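PDB 5MQR: beta-L-arabinobiosidase from Bacteroides thetaiotaomicron, which hydrolyses glycosidic bonds, probably in complex plant pectin, and may also have exo-alpha-sialidase activity. Local coordinates for residues S500-T505 against F510-G515; A519-Y524 against I543-D548. One frame throughout, in Å; residues are numbered along the deposited sequence.

Contact 1 of 2, residues S500-T505 against F510-G515; sequences SRLELT and FRMKGG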
ATOM      1  N   SER A 500     -25.210   9.784   2.679  1.00 22.26           N
ATOM      2  CA  SER A 500     -26.043  10.773   2.017  1.00 23.14           C
ATOM      3  C   SER A 500     -26.141  10.446   0.550  1.00 22.89           C
ATOM      4  O   SER A 500     -25.361   9.652   0.034  1.00 22.01           O
ATOM      5  CB  SER A 500     -25.459  12.182   2.199  1.00 23.56           C
ATOM      6  OG  SER A 500     -26.464  13.156   1.975  1.00 24.51           O
ATOM      7  N   ARG A 501     -27.109  11.072  -0.111  1.00 23.72           N
ATOM      8  CA  ARG A 501     -27.326  10.904  -1.540  1.00 24.14           C
ATOM      9  C   ARG A 501     -27.795  12.223  -2.151  1.00 24.57           C
ATOM     10  O   ARG A 501     -28.649  12.887  -1.579  1.00 24.66           O
ATOM     11  CB  ARG A 501     -28.357   9.812  -1.803  1.00 24.53           C
ATOM     12  CG  ARG A 501     -28.933   9.795  -3.217  1.00 25.55           C
ATOM     13  CD  ARG A 501     -29.867   8.616  -3.425  1.00 26.26           C
ATOM     14  NE  ARG A 501     -29.131   7.369  -3.210  1.00 27.04           N
ATOM     15  CZ  ARG A 501     -29.628   6.230  -2.726  1.00 27.57           C
ATOM     16  NH1 ARG A 501     -30.921   6.110  -2.416  1.00 28.70           N
ATOM     17  NH2 ARG A 501     -28.812   5.188  -2.558  1.00 27.29           N
ATOM     18  N   LEU A 502     -27.228  12.572  -3.308  1.00 24.66           N
ATOM     19  CA  LEU A 502     -27.709  13.678  -4.142  1.00 25.52           C
ATOM     20  C   LEU A 502     -28.277  13.057  -5.413  1.00 26.22           C
ATOM     21  O   LEU A 502     -27.814  11.990  -5.826  1.00 25.90           O
ATOM     22  CB  LEU A 502     -26.587  14.671  -4.472  1.00 24.93           C
ATOM     23  CG  LEU A 502     -25.644  15.045  -3.310  1.00 24.51           C
ATOM     24  CD1 LEU A 502     -24.469  15.884  -3.801  1.00 24.24           C
ATOM     25  CD2 LEU A 502     -26.384  15.717  -2.162  1.00 24.59           C
ATOM     26  N   GLU A 503     -29.269  13.714  -6.009  1.00 27.11           N
ATOM     27  CA  GLU A 503     -30.013  13.169  -7.155  1.00 28.28           C
ATOM     28  C   GLU A 503     -30.304  14.243  -8.175  1.00 27.75           C
ATOM     29  O   GLU A 503     -30.765  15.301  -7.786  1.00 27.46           O
ATOM     30  CB  GLU A 503     -31.377  12.611  -6.709  1.00 30.53           C
ATOM     31  CG  GLU A 503     -31.522  11.111  -6.790  1.00 32.18           C
ATOM     32  CD  GLU A 503     -32.845  10.589  -6.221  1.00 33.81           C
ATOM     33  OE1 GLU A 503     -33.844  11.332  -6.264  1.00 34.99           O
ATOM     34  OE2 GLU A 503     -32.879   9.422  -5.737  1.00 34.81           O
ATOM     35  N   LEU A 504     -30.058  13.968  -9.453  1.00 27.01           N
ATOM     36  CA  LEU A 504     -30.659  14.754 -10.515  1.00 27.74           C
ATOM     37  C   LEU A 504     -31.882  13.969 -10.947  1.00 27.77           C
ATOM     38  O   LEU A 504     -31.753  12.843 -11.360  1.00 28.19           O
ATOM     39  CB  LEU A 504     -29.687  14.946 -11.676  1.00 27.80           C
ATOM     40  CG  LEU A 504     -28.460  15.827 -11.417  1.00 27.86           C
ATOM     41  CD1 LEU A 504     -27.535  15.752 -12.611  1.00 27.91           C
ATOM     42  CD2 LEU A 504     -28.810  17.274 -11.126  1.00 28.42           C
ATOM     43  N   THR A 505     -33.065  14.537 -10.804  1.00 28.57           N
ATOM     44  CA  THR A 505     -34.331  13.825 -11.040  1.00 29.55           C
ATOM     45  C   THR A 505     -34.847  14.056 -12.459  1.00 30.99           C
ATOM     46  O   THR A 505     -34.474  15.048 -13.117  1.00 31.06           O
ATOM     47  CB  THR A 505     -35.455  14.294 -10.074  1.00 29.98           C
ATOM     48  OG1 THR A 505     -35.814  15.657 -10.352  1.00 29.83           O
ATOM     49  CG2 THR A 505     -35.008  14.191  -8.620  1.00 29.49           C
ATOM     50  N   PHE A 510     -32.475  19.075  -8.546  1.00 29.34           N
ATOM     51  CA  PHE A 510     -31.259  18.591  -7.909  1.00 28.20           C
ATOM     52  C   PHE A 510     -31.620  18.544  -6.439  1.00 28.20           C
ATOM     53  O   PHE A 510     -31.926  19.586  -5.844  1.00 28.50           O
ATOM     54  CB  PHE A 510     -30.104  19.561  -8.203  1.00 28.44           C
ATOM     55  CG  PHE A 510     -28.750  19.121  -7.695  1.00 27.72           C
ATOM     56  CD1 PHE A 510     -28.345  17.789  -7.720  1.00 27.24           C
ATOM     57  CD2 PHE A 510     -27.853  20.074  -7.219  1.00 28.15           C
ATOM     58  CE1 PHE A 510     -27.076  17.418  -7.263  1.00 26.95           C
ATOM     59  CE2 PHE A 510     -26.594  19.705  -6.743  1.00 27.61           C
ATOM     60  CZ  PHE A 510     -26.200  18.372  -6.781  1.00 26.87           C
ATOM     61  N   ARG A 511     -31.658  17.347  -5.860  1.00 28.08           N
ATOM     62  CA  ARG A 511     -32.135  17.192  -4.475  1.00 28.73           C
ATOM     63  C   ARG A 511     -31.256  16.294  -3.630  1.00 28.55           C
ATOM     64  O   ARG A 511     -30.477  15.495  -4.155  1.00 28.09           O
ATOM     65  CB  ARG A 511     -33.561  16.660  -4.459  1.00 29.29           C
ATOM     66  CG  ARG A 511     -33.726  15.258  -5.041  1.00 29.22           C
ATOM     67  CD  ARG A 511     -35.195  14.800  -5.011  1.00 29.82           C
ATOM     68  NE  ARG A 511     -35.312  13.353  -5.273  1.00 29.48           N
ATOM     69  CZ  ARG A 511     -36.414  12.618  -5.093  1.00 29.79           C
ATOM     70  NH1 ARG A 511     -37.551  13.164  -4.641  1.00 30.51           N
ATOM     71  NH2 ARG A 511     -36.378  11.320  -5.373  1.00 29.26           N
HETATM   72  N   MSE A 512     -31.397  16.438  -2.316  1.00 29.27           N
HETATM   73  CA  MSE A 512     -30.625  15.672  -1.343  1.00 29.76           C
HETATM   74  C   MSE A 512     -31.541  14.832  -0.475  1.00 29.10           C
HETATM   75  O   MSE A 512     -32.556  15.344   0.026  1.00 29.15           O
HETATM   76  CB  MSE A 512     -29.860  16.667  -0.489  1.00 31.30           C
HETATM   77  CG  MSE A 512     -29.234  15.954   0.701  1.00 33.06           C
HETATM   78 SE   MSE A 512     -27.732  17.055   1.378  1.00 38.75          SE
HETATM   79  CE  MSE A 512     -28.737  18.660   1.751  1.00 34.80           C
ATOM     80  N   LYS A 513     -31.176  13.566  -0.246  1.00 27.44           N
ATOM     81  CA  LYS A 513     -31.976  12.701   0.608  1.00 27.45           C
ATOM     82  C   LYS A 513     -31.620  12.966   2.070  1.00 28.14           C
ATOM     83  O   LYS A 513     -30.465  12.789   2.452  1.00 28.05           O
ATOM     84  CB  LYS A 513     -31.725  11.241   0.250  1.00 26.87           C
ATOM     85  CG  LYS A 513     -32.581  10.235   1.014  1.00 26.95           C
ATOM     86  CD  LYS A 513     -32.467   8.830   0.423  1.00 26.26           C
ATOM     87  CE  LYS A 513     -33.346   7.818   1.140  1.00 26.12           C
ATOM     88  NZ  LYS A 513     -34.776   8.217   1.148  1.00 26.72           N
ATOM     89  N   GLY A 514     -32.604  13.383   2.875  1.00 28.71           N
ATOM     90  CA  GLY A 514     -32.424  13.581   4.314  1.00 29.55           C
ATOM     91  C   GLY A 514     -32.917  12.475   5.260  1.00 30.03           C
ATOM     92  O   GLY A 514     -32.648  12.516   6.457  1.00 31.78           O
ATOM     93  N   GLY A 515     -33.596  11.473   4.724  1.00 30.06           N
ATOM     94  CA  GLY A 515     -34.270  10.429   5.498  1.00 29.61           C
ATOM     95  C   GLY A 515     -35.381   9.936   4.586  1.00 30.00           C
ATOM     96  O   GLY A 515     -35.127   9.658   3.398  1.00 29.57           O
TER
HETATM   97  O   HOH W   1     -28.307  13.064   3.914  1.00 25.15           O
HETATM   98  O   HOH W   2     -35.147   8.308  -6.231  1.00 36.30           O
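Glu-503 OE1 is gripped by two nitrogens of Arg-511, NE and NH2, each 2.7 Å away. The pair joins the two strands of an antiparallel beta hairpin. OE1 lies only 3° out of the guanidinium plane, but the carboxylate is turned 33° from that plane. Arg-511 has CG between its backbone N and carbonyl carbon (chi1 64°) and then runs extended, alongside Glu-503. Thr-505 CG2 packs 3.5 Å from Arg-511 NE. Glu-503 OE2 is held by Gln-488 and a water, while Phe-518 makes a cation-pi contact with Arg-511. A leucine at Arg-511 would probably leave Glu-503 OE1 without both donors and its charge without this mate. The backbones of Glu-503 and Arg-511 form a hydrogen-bonded pair, each N bonding to the other's O. Leu-502, Leu-504, Phe-510 and Met-512 meet on the opposite face of the sheet through apolar contacts. Leu-504 CD2 lies 3.5 Å from Phe-510 CD1, and Leu-502 CD2 meets CB of Met-512, a selenomethionine that lies side by side with Leu-502. Lys-513 N bonds to Arg-501 O at 2.9 Å. Beyond it a water bridges the strands, accepting from Ser-500 OG at 2.7 Å and donating to Lys-513 O at 2.6 Å.

Contact 2 of 2, residues A519-Y524 against I543-D548; sequences ANMMNY and IQVYVD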
ATOM      1  N   ALA A 519     -34.553  17.176   0.386  1.00 34.07           N
ATOM      2  CA  ALA A 519     -34.418  18.622   0.262  1.00 34.72           C
ATOM      3  C   ALA A 519     -34.258  18.937  -1.212  1.00 34.27           C
ATOM      4  O   ALA A 519     -33.324  18.477  -1.852  1.00 33.07           O
ATOM      5  CB  ALA A 519     -33.218  19.110   1.049  1.00 34.86           C
ATOM      6  N   ASN A 520     -35.200  19.680  -1.759  1.00 35.20           N
ATOM      7  CA  ASN A 520     -35.050  20.187  -3.109  1.00 35.83           C
ATOM      8  C   ASN A 520     -34.115  21.394  -3.042  1.00 36.06           C
ATOM      9  O   ASN A 520     -34.446  22.406  -2.431  1.00 37.86           O
ATOM     10  CB  ASN A 520     -36.407  20.555  -3.666  1.00 36.66           C
ATOM     11  CG  ASN A 520     -37.293  19.332  -3.884  1.00 37.18           C
ATOM     12  OD1 ASN A 520     -36.851  18.173  -3.820  1.00 36.05           O
ATOM     13  ND2 ASN A 520     -38.554  19.588  -4.158  1.00 38.81           N
HETATM   14  N   MSE A 521     -32.932  21.259  -3.621  1.00 34.70           N
HETATM   15  CA  MSE A 521     -31.923  22.303  -3.544  1.00 34.82           C
HETATM   16  C   MSE A 521     -32.124  23.323  -4.654  1.00 35.86           C
HETATM   17  O   MSE A 521     -32.099  24.508  -4.391  1.00 35.12           O
HETATM   18  CB  MSE A 521     -30.537  21.658  -3.584  1.00 33.69           C
HETATM   19  CG  MSE A 521     -30.302  20.689  -2.424  1.00 32.70           C
HETATM   20 SE   MSE A 521     -28.450  20.064  -2.448  1.00 31.72          SE
HETATM   21  CE  MSE A 521     -28.662  18.766  -3.902  1.00 31.14           C
HETATM   22  N   MSE A 522     -32.317  22.870  -5.891  1.00 37.00           N
HETATM   23  CA  MSE A 522     -32.513  23.779  -7.032  1.00 39.16           C
HETATM   24  C   MSE A 522     -33.080  23.061  -8.222  1.00 37.69           C
HETATM   25  O   MSE A 522     -33.067  21.828  -8.258  1.00 35.84           O
HETATM   26  CB  MSE A 522     -31.173  24.406  -7.456  1.00 42.00           C
HETATM   27  CG  MSE A 522     -30.136  23.364  -7.882  1.00 44.47           C
HETATM   28 SE   MSE A 522     -28.387  24.199  -8.274  1.00 50.83          SE
HETATM   29  CE  MSE A 522     -28.797  25.229  -9.901  1.00 51.02           C
ATOM     30  N   ASN A 523     -33.580  23.829  -9.199  1.00 37.91           N
ATOM     31  CA  ASN A 523     -33.873  23.301 -10.546  1.00 37.65           C
ATOM     32  C   ASN A 523     -32.589  23.315 -11.353  1.00 36.65           C
ATOM     33  O   ASN A 523     -31.781  24.223 -11.200  1.00 38.64           O
ATOM     34  CB  ASN A 523     -34.937  24.122 -11.256  1.00 38.85           C
ATOM     35  CG  ASN A 523     -36.261  24.112 -10.522  1.00 39.50           C
ATOM     36  OD1 ASN A 523     -36.847  25.150 -10.302  1.00 41.67           O
ATOM     37  ND2 ASN A 523     -36.722  22.951 -10.126  1.00 39.06           N
ATOM     38  N   TYR A 524     -32.360  22.293 -12.159  1.00 34.92           N
ATOM     39  CA  TYR A 524     -31.182  22.255 -13.013  1.00 34.25           C
ATOM     40  C   TYR A 524     -31.622  22.280 -14.459  1.00 34.41           C
ATOM     41  O   TYR A 524     -32.727  21.883 -14.789  1.00 33.36           O
ATOM     42  CB  TYR A 524     -30.273  21.055 -12.715  1.00 32.52           C
ATOM     43  CG  TYR A 524     -30.799  19.714 -13.144  1.00 31.70           C
ATOM     44  CD1 TYR A 524     -31.654  18.990 -12.321  1.00 31.30           C
ATOM     45  CD2 TYR A 524     -30.411  19.144 -14.363  1.00 31.17           C
ATOM     46  CE1 TYR A 524     -32.129  17.728 -12.700  1.00 30.99           C
ATOM     47  CE2 TYR A 524     -30.874  17.887 -14.752  1.00 30.85           C
ATOM     48  CZ  TYR A 524     -31.750  17.175 -13.929  1.00 30.63           C
ATOM     49  OH  TYR A 524     -32.246  15.931 -14.314  1.00 29.73           O
ATOM     50  N   ILE A 543     -24.095  16.964   5.966  1.00 24.92           N
ATOM     51  CA  ILE A 543     -23.620  17.254   4.639  1.00 25.08           C
ATOM     52  C   ILE A 543     -24.157  18.651   4.250  1.00 26.38           C
ATOM     53  O   ILE A 543     -25.346  18.938   4.431  1.00 26.81           O
ATOM     54  CB  ILE A 543     -24.031  16.139   3.632  1.00 24.54           C
ATOM     55  CG1 ILE A 543     -23.694  16.530   2.184  1.00 24.25           C
ATOM     56  CG2 ILE A 543     -25.503  15.758   3.776  1.00 25.25           C
ATOM     57  CD1 ILE A 543     -23.673  15.369   1.182  1.00 23.59           C
ATOM     58  N   GLN A 544     -23.262  19.502   3.753  1.00 26.75           N
ATOM     59  CA  GLN A 544     -23.592  20.786   3.156  1.00 28.24           C
ATOM     60  C   GLN A 544     -23.196  20.751   1.694  1.00 27.33           C
ATOM     61  O   GLN A 544     -22.105  20.276   1.360  1.00 26.78           O
ATOM     62  CB  GLN A 544     -22.816  21.891   3.825  1.00 30.19           C
ATOM     63  CG  GLN A 544     -23.252  22.120   5.246  1.00 32.60           C
ATOM     64  CD  GLN A 544     -22.333  23.069   5.970  1.00 34.75           C
ATOM     65  OE1 GLN A 544     -22.644  24.265   6.104  1.00 37.08           O
ATOM     66  NE2 GLN A 544     -21.182  22.553   6.428  1.00 34.24           N
ATOM     67  N   VAL A 545     -24.067  21.244   0.830  1.00 26.76           N
ATOM     68  CA  VAL A 545     -23.840  21.184  -0.601  1.00 27.03           C
ATOM     69  C   VAL A 545     -23.818  22.607  -1.139  1.00 27.90           C
ATOM     70  O   VAL A 545     -24.662  23.439  -0.779  1.00 28.09           O
ATOM     71  CB  VAL A 545     -24.898  20.319  -1.308  1.00 26.66           C
ATOM     72  CG1 VAL A 545     -24.781  20.419  -2.812  1.00 26.49           C
ATOM     73  CG2 VAL A 545     -24.718  18.868  -0.887  1.00 26.25           C
ATOM     74  N   TYR A 546     -22.816  22.884  -1.961  1.00 27.89           N
ATOM     75  CA  TYR A 546     -22.684  24.179  -2.595  1.00 29.13           C
ATOM     76  C   TYR A 546     -22.745  23.976  -4.097  1.00 29.04           C
ATOM     77  O   TYR A 546     -22.197  23.007  -4.633  1.00 27.79           O
ATOM     78  CB  TYR A 546     -21.356  24.838  -2.217  1.00 29.71           C
ATOM     79  CG  TYR A 546     -21.180  25.119  -0.729  1.00 30.13           C
ATOM     80  CD1 TYR A 546     -20.744  24.129   0.152  1.00 29.68           C
ATOM     81  CD2 TYR A 546     -21.441  26.390  -0.209  1.00 31.12           C
ATOM     82  CE1 TYR A 546     -20.584  24.400   1.516  1.00 30.26           C
ATOM     83  CE2 TYR A 546     -21.270  26.674   1.138  1.00 31.37           C
ATOM     84  CZ  TYR A 546     -20.857  25.678   1.993  1.00 31.13           C
ATOM     85  OH  TYR A 546     -20.721  25.993   3.319  1.00 32.59           O
ATOM     86  N   VAL A 547     -23.416  24.899  -4.771  1.00 29.61           N
ATOM     87  CA  VAL A 547     -23.399  24.948  -6.210  1.00 29.93           C
ATOM     88  C   VAL A 547     -22.952  26.337  -6.629  1.00 31.06           C
ATOM     89  O   VAL A 547     -23.540  27.361  -6.193  1.00 31.25           O
ATOM     90  CB  VAL A 547     -24.775  24.611  -6.797  1.00 30.19           C
ATOM     91  CG1 VAL A 547     -24.799  24.895  -8.305  1.00 30.57           C
ATOM     92  CG2 VAL A 547     -25.114  23.150  -6.497  1.00 29.26           C
ATOM     93  N   ASP A 548     -21.915  26.366  -7.474  1.00 31.37           N
ATOM     94  CA  ASP A 548     -21.337  27.628  -7.975  1.00 32.62           C
ATOM     95  C   ASP A 548     -21.026  28.583  -6.822  1.00 33.21           C
ATOM     96  O   ASP A 548     -21.280  29.770  -6.903  1.00 34.34           O
ATOM     97  CB  ASP A 548     -22.269  28.295  -9.012  1.00 33.18           C
ATOM     98  CG  ASP A 548     -22.512  27.418 -10.252  1.00 33.07           C
ATOM     99  OD1 ASP A 548     -21.649  26.579 -10.575  1.00 31.98           O
ATOM    100  OD2 ASP A 548     -23.560  27.597 -10.926  1.00 34.33           O
TER
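Met-521 and Met-522, both selenomethionines, each place their selenium against one valine. Met-521 SE lies 3.7 Å from Val-545 CG1 and equally close to Val-545 CB. The two side chains cross at about a right angle. Met-522 SE lies 3.7 Å from Val-547 CG1 and 3.9 Å from Val-547 CG2. Here the two side chains meet tip to tip, with the selenium against both methyl branches. The contact is purely apolar and small, 162 Å² in all.

Two neighbours in a regular strand would point to opposite faces. Met-521 and Met-522 instead both point toward 543-548, because they form a classic beta bulge opposite Phe-510. Met-521 has a helix-like psi of -47° there. Their first torsions are opposite in sign (chi1 -60° for Met-521, 60° for Met-522), which helps to send the two seleniums to different valines. The partners are two residues apart on a regular strand, so Val-545 and Val-547 share a face, and Gln-544 and Tyr-546 point away.

Phe-510 bonds through its backbone to both bulge residues. Its side chain packs on both as well, and Met-521 CE comes within 3.8 Å of Phe-510 CG. Tyr-530 touches both Met-522 and Val-547.

The arrangement is that of two facing sheets of a beta sandwich, within the region assigned to a sialidase-like carbohydrate-binding family. Strand 518-523 is the outermost strand of its sheet, next to 509-513. Strand 542-547 belongs to the facing antiparallel sheet, where it lies between strands 530-537 and 550-556.

In the fold
Contact 1 pairs neighbouring strands within one sheet. Contact 2 joins the edge of that sheet to the one facing it. Their centres are about 9 Å apart, and they follow in series along the chain. Strand 509-513 connects them: Met-512 O and Ala-519 N are 2.7 Å apart, a probable hydrogen bond. Thr-505 O and Tyr-524 OH, also 2.7 Å apart, make a second probable bond. The facing strand reaches contact 1 directly, with Ile-543 CG2 3.3 Å from Ser-500 OG and Val-545 touching Leu-502. The Glu-503 side chain is about 13 Å from a bound calcium ion, too far to be a ligand.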